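Matching sites in peptidoglycan-N-acetylmuramic acid deacetylase PdaA from Bacillus subtilis, a protein that deacetylates N-acetylmuramic acid residues in peptidoglycan glycan strands, a step toward the muramic delta-lactam of the spore cortex, and is required for germination (PDB 1NY1 (chain A, 1.80 Å), residues Tyr46-Asn51 and Thr73-Gly78), and in its relative ArCE4A from Arthrobacter sp. (PDB 5LFZ (chain B, 1.56 Å), residues Ala28-Asp33 and Thr54-Gly59). Structure 2 is superposed on structure 1 by the backbone atoms of these residues (RMSD 0.72 Å); each is numbered along its deposited sequence.

Structure 1 (1NY1).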
# COMPACT_ATOMS: atom_id res chain seq x y z
N TYR A 46 -5.40 -8.32 -0.27
CA TYR A 46 -4.61 -7.56 -1.24
C TYR A 46 -3.38 -7.05 -0.50
O TYR A 46 -3.51 -6.28 0.46
CB TYR A 46 -5.42 -6.36 -1.76
CG TYR A 46 -6.83 -6.71 -2.19
CD1 TYR A 46 -7.11 -7.07 -3.50
CD2 TYR A 46 -7.86 -6.75 -1.25
CE1 TYR A 46 -8.40 -7.46 -3.88
CE2 TYR A 46 -9.15 -7.14 -1.61
CZ TYR A 46 -9.41 -7.50 -2.92
OH TYR A 46 -10.67 -7.92 -3.26
N LEU A 47 -2.20 -7.46 -0.93
CA LEU A 47 -0.98 -7.02 -0.26
C LEU A 47 -0.43 -5.72 -0.85
O LEU A 47 -0.33 -5.59 -2.07
CB LEU A 47 0.10 -8.10 -0.35
CG LEU A 47 -0.22 -9.45 0.32
CD1 LEU A 47 0.95 -10.41 0.14
CD2 LEU A 47 -0.48 -9.22 1.81
N THR A 48 -0.11 -4.76 0.01
CA THR A 48 0.48 -3.51 -0.44
C THR A 48 1.65 -3.22 0.50
O THR A 48 1.66 -3.66 1.66
CB THR A 48 -0.51 -2.30 -0.40
OG1 THR A 48 -0.67 -1.84 0.95
CG2 THR A 48 -1.86 -2.68 -0.99
N PHE A 49 2.63 -2.50 -0.01
CA PHE A 49 3.82 -2.15 0.75
C PHE A 49 4.15 -0.67 0.60
O PHE A 49 3.83 -0.06 -0.42
CB PHE A 49 5.03 -2.96 0.24
CG PHE A 49 4.83 -4.46 0.27
CD1 PHE A 49 4.07 -5.09 -0.71
CD2 PHE A 49 5.43 -5.23 1.26
CE1 PHE A 49 3.91 -6.49 -0.69
CE2 PHE A 49 5.28 -6.61 1.28
CZ PHE A 49 4.52 -7.24 0.31
N ASP A 50 4.76 -0.09 1.62
CA ASP A 50 5.20 1.31 1.58
C ASP A 50 6.72 1.19 1.61
O ASP A 50 7.28 0.54 2.50
CB ASP A 50 4.71 2.09 2.81
CG ASP A 50 3.29 2.62 2.66
OD1 ASP A 50 2.61 2.28 1.66
OD2 ASP A 50 2.84 3.39 3.55
N ASN A 51 7.39 1.81 0.64
CA ASN A 51 8.85 1.75 0.55
C ASN A 51 9.48 3.13 0.47
O ASN A 51 9.46 3.76 -0.58
CB ASN A 51 9.25 0.94 -0.68
CG ASN A 51 8.77 -0.50 -0.61
OD1 ASN A 51 9.44 -1.37 -0.03
ND2 ASN A 51 7.60 -0.76 -1.18
N THR A 73 1.66 -4.54 -4.45
CA THR A 73 1.61 -3.17 -4.93
C THR A 73 2.54 -2.42 -3.98
O THR A 73 2.32 -2.41 -2.76
CB THR A 73 0.17 -2.59 -4.86
OG1 THR A 73 -0.69 -3.36 -5.72
CG2 THR A 73 0.15 -1.14 -5.33
N PHE A 74 3.60 -1.84 -4.54
CA PHE A 74 4.60 -1.13 -3.75
C PHE A 74 4.51 0.37 -3.96
O PHE A 74 4.73 0.86 -5.07
CB PHE A 74 6.01 -1.60 -4.13
CG PHE A 74 6.25 -3.07 -3.89
CD1 PHE A 74 5.81 -4.02 -4.80
CD2 PHE A 74 6.93 -3.49 -2.75
CE1 PHE A 74 6.04 -5.39 -4.58
CE2 PHE A 74 7.17 -4.84 -2.51
CZ PHE A 74 6.72 -5.79 -3.43
N PHE A 75 4.17 1.09 -2.90
CA PHE A 75 4.08 2.54 -2.97
C PHE A 75 5.46 3.08 -2.63
O PHE A 75 5.92 2.98 -1.49
CB PHE A 75 3.01 3.06 -2.00
CG PHE A 75 1.61 2.68 -2.40
CD1 PHE A 75 1.08 1.44 -2.06
CD2 PHE A 75 0.84 3.56 -3.16
CE1 PHE A 75 -0.20 1.07 -2.48
CE2 PHE A 75 -0.44 3.20 -3.58
CZ PHE A 75 -0.97 1.95 -3.24
N VAL A 76 6.13 3.63 -3.64
CA VAL A 76 7.49 4.13 -3.47
C VAL A 76 7.64 5.64 -3.44
O VAL A 76 6.82 6.37 -3.99
CB VAL A 76 8.40 3.56 -4.59
CG1 VAL A 76 8.36 2.03 -4.56
CG2 VAL A 76 7.93 4.06 -5.96
N THR A 77 8.69 6.11 -2.76
CA THR A 77 8.99 7.53 -2.67
C THR A 77 10.11 7.84 -3.64
O THR A 77 10.77 6.94 -4.15
CB THR A 77 9.47 7.94 -1.25
OG1 THR A 77 10.73 7.31 -0.98
CG2 THR A 77 8.46 7.54 -0.20
N GLY A 78 10.33 9.13 -3.90
CA GLY A 78 11.39 9.52 -4.80
C GLY A 78 12.73 8.95 -4.37
O GLY A 78 13.49 8.43 -5.19
O HOH W 1 -1.26 -6.05 -4.69
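N51 reaches back over the strand pair to F74, at the C-terminal end of a parallel ladder formed by 46-51 and 73-76, the two strands of a beta-alpha-beta unit joined through helix 58-67 in the NodB domain. CB of N51 lies 4.1 Å from CG1 of V76; CG, anti to the carbonyl carbon (chi1 -62°), carries the amide to the F74 ring, OD1 turns to a weak bond with T200, and ND2 meets the ring edge in plane, 3.2 Å from F74 CD2. F49 and F74 lie side by side, rings near parallel but slid apart, centroids 4.6 Å from each other. On the other face OD1 of D50, probably the proton acceptor of catalysis, stands 3.8 Å from CB of F75 and is salt-bridged to R140. N51 N bonds to F75 O at 2.8 Å, and the ladder runs on to T77, whose N bonds to N51 O at 3.3 Å. T77 itself is the N-cap of the next helix. Water 1 joins L47 O to T73 OG1.

Structure 2 (5LFZ). With NI (nickel (II) ion), chain C.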
# COMPACT_ATOMS: atom_id res chain seq x y z
N ALA B 28 -5.49 -7.32 -1.24
CA ALA B 28 -4.31 -6.70 -1.84
C ALA B 28 -3.20 -6.50 -0.82
O ALA B 28 -3.35 -5.74 0.14
CB ALA B 28 -4.69 -5.37 -2.48
N LEU B 29 -2.08 -7.20 -1.02
CA LEU B 29 -0.87 -6.96 -0.23
C LEU B 29 -0.21 -5.70 -0.74
O LEU B 29 0.02 -5.56 -1.94
CB LEU B 29 0.11 -8.13 -0.35
CG LEU B 29 -0.35 -9.51 0.11
CD1 LEU B 29 0.83 -10.48 0.07
CD2 LEU B 29 -0.95 -9.42 1.49
N THR B 30 0.10 -4.76 0.16
CA THR B 30 0.75 -3.53 -0.25
C THR B 30 1.97 -3.24 0.63
O THR B 30 2.00 -3.58 1.82
CB THR B 30 -0.22 -2.31 -0.23
OG1 THR B 30 -0.58 -1.97 1.11
CG2 THR B 30 -1.50 -2.61 -1.03
N PHE B 31 2.99 -2.64 0.02
CA PHE B 31 4.25 -2.37 0.71
C PHE B 31 4.66 -0.92 0.51
O PHE B 31 4.79 -0.46 -0.63
CB PHE B 31 5.36 -3.28 0.19
CG PHE B 31 5.10 -4.75 0.41
CD1 PHE B 31 5.46 -5.35 1.61
CD2 PHE B 31 4.49 -5.51 -0.57
CE1 PHE B 31 5.22 -6.70 1.81
CE2 PHE B 31 4.25 -6.86 -0.37
CZ PHE B 31 4.62 -7.45 0.82
N ASP B 32 4.86 -0.19 1.61
CA ASP B 32 5.21 1.23 1.55
C ASP B 32 6.69 1.48 1.77
O ASP B 32 7.36 0.70 2.45
CB ASP B 32 4.47 2.03 2.62
CG ASP B 32 3.02 2.27 2.28
OD1 ASP B 32 2.52 1.68 1.31
OD2 ASP B 32 2.39 3.06 3.02
N ASP B 33 7.15 2.61 1.23
CA ASP B 33 8.40 3.29 1.63
C ASP B 33 9.64 2.76 0.93
O ASP B 33 10.75 3.24 1.19
CB ASP B 33 8.65 3.21 3.14
CG ASP B 33 7.65 4.00 3.98
OD1 ASP B 33 6.68 4.56 3.45
OD2 ASP B 33 7.85 4.03 5.21
N THR B 54 1.37 -4.60 -4.52
CA THR B 54 1.40 -3.20 -4.92
C THR B 54 2.42 -2.48 -4.06
O THR B 54 2.38 -2.57 -2.83
CB THR B 54 0.01 -2.56 -4.78
OG1 THR B 54 -0.94 -3.35 -5.50
CG2 THR B 54 0.01 -1.12 -5.32
N PHE B 55 3.35 -1.80 -4.71
CA PHE B 55 4.43 -1.11 -4.03
C PHE B 55 4.24 0.39 -4.12
O PHE B 55 4.29 0.96 -5.20
CB PHE B 55 5.78 -1.52 -4.64
CG PHE B 55 6.12 -2.97 -4.45
CD1 PHE B 55 5.71 -3.92 -5.37
CD2 PHE B 55 6.83 -3.38 -3.33
CE1 PHE B 55 6.02 -5.26 -5.18
CE2 PHE B 55 7.14 -4.71 -3.14
CZ PHE B 55 6.74 -5.66 -4.07
N PHE B 56 3.96 1.02 -2.98
CA PHE B 56 3.86 2.47 -2.94
C PHE B 56 5.24 3.04 -2.66
O PHE B 56 5.71 3.06 -1.52
CB PHE B 56 2.84 2.91 -1.91
CG PHE B 56 1.44 2.57 -2.30
CD1 PHE B 56 0.85 1.39 -1.88
CD2 PHE B 56 0.72 3.40 -3.14
CE1 PHE B 56 -0.44 1.06 -2.25
CE2 PHE B 56 -0.57 3.09 -3.52
CZ PHE B 56 -1.16 1.92 -3.08
N VAL B 57 5.90 3.50 -3.72
CA VAL B 57 7.31 3.82 -3.65
C VAL B 57 7.60 5.28 -3.33
O VAL B 57 6.84 6.18 -3.70
CB VAL B 57 8.02 3.46 -4.97
CG1 VAL B 57 7.96 1.97 -5.21
CG2 VAL B 57 7.41 4.22 -6.16
N LEU B 58 8.70 5.50 -2.62
CA LEU B 58 9.19 6.85 -2.36
C LEU B 58 10.06 7.32 -3.52
O LEU B 58 11.05 6.67 -3.85
CB LEU B 58 9.99 6.90 -1.06
CG LEU B 58 9.14 6.97 0.21
CD1 LEU B 58 10.01 6.80 1.45
CD2 LEU B 58 8.40 8.29 0.26
N GLY B 59 9.71 8.45 -4.13
CA GLY B 59 10.42 8.94 -5.28
C GLY B 59 11.92 9.09 -5.06
O GLY B 59 12.71 8.79 -5.95
NI NI C . 5.13 5.53 4.40
O HOH W 2 -1.67 -5.48 -4.07
O HOH W 3 7.35 0.38 -1.29
O HOH W 4 3.79 4.25 4.97
O HOH W 5 5.84 5.01 6.29
O HOH W 6 3.43 6.40 5.39
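D33 meets L58 where the strand pair ends; its backbone is in the left-handed conformation (phi 86°), and its side chain serves the nickel site. CB touches CD1 of L58 at 4.2 Å; CG, anti to the carbonyl carbon (chi1 -68°), carries the carboxylate to the metal, where OD1 binds the nickel at 2.1 Å. OD2 accepts a hydrogen bond from water 5. H82, H86 and waters 4, 5 and 6 also bind the metal, giving the Asp-His-His triad familiar from CE4 deacetylases. F31 and F55 lie side by side, rings near parallel but slid apart, centroids 5.4 Å from each other. On the other face OD1 of D32 stands 3.5 Å from CB of F56 and is salt-bridged to R120, while OD2 takes a bond from water 4. D33 N bonds to F56 O at 3.1 Å. L58, at the N-cap of the next helix, lays CD1 3.6 Å from D33 O. Water 2 bonds to L29 O and T54 OG1, and water 3 donates to F31 O.

What differs
The largest change is at the strand end, where N51(A) gives way to D33(B). The backbone turns there, phi going from -126° to 86° and psi from 103° to -1°, and the CA atoms stand 1.9 Å apart after superposition. The CB atoms end 4.5 Å apart, so the two side chains leave the chain to different places. The amide of N51(A) goes, and with it the contact of ND2 with CD2 of F74(A) at 3.2 Å and with CB of F49(A) at 3.7 Å. A water answers: water 3 is modelled 1.2 Å apart from the place of ND2. The carboxylate of D33(B) comes in on the nickel, an ion modelled in structure 2 alone. Side chains of F49(A), D50(A), F74(A), F75(A) and their counterparts keep their place, and the bond N51(A) N to F75(A) O recurs as D33(B) N to F56(B) O. The next rung is lost: T77(A) N to N51(A) O is 3.3 Å, whereas L58(B) N and D33(B) O are 4.9 Å apart, probably because the carbonyl O atoms of N51(A) and D33(B) stand 2.3 Å apart after superposition. CG2 of T77(A) and CG of L58(B) fall 1.0 Å apart; OG1 of T77(A) goes and CD1 of L58(B) comes, neither with a counterpart, while the touch on the N51(A) / D33(B) carbonyl is kept. Far from this, the ring and hydroxyl of Y46(A) have no counterpart in A28(B).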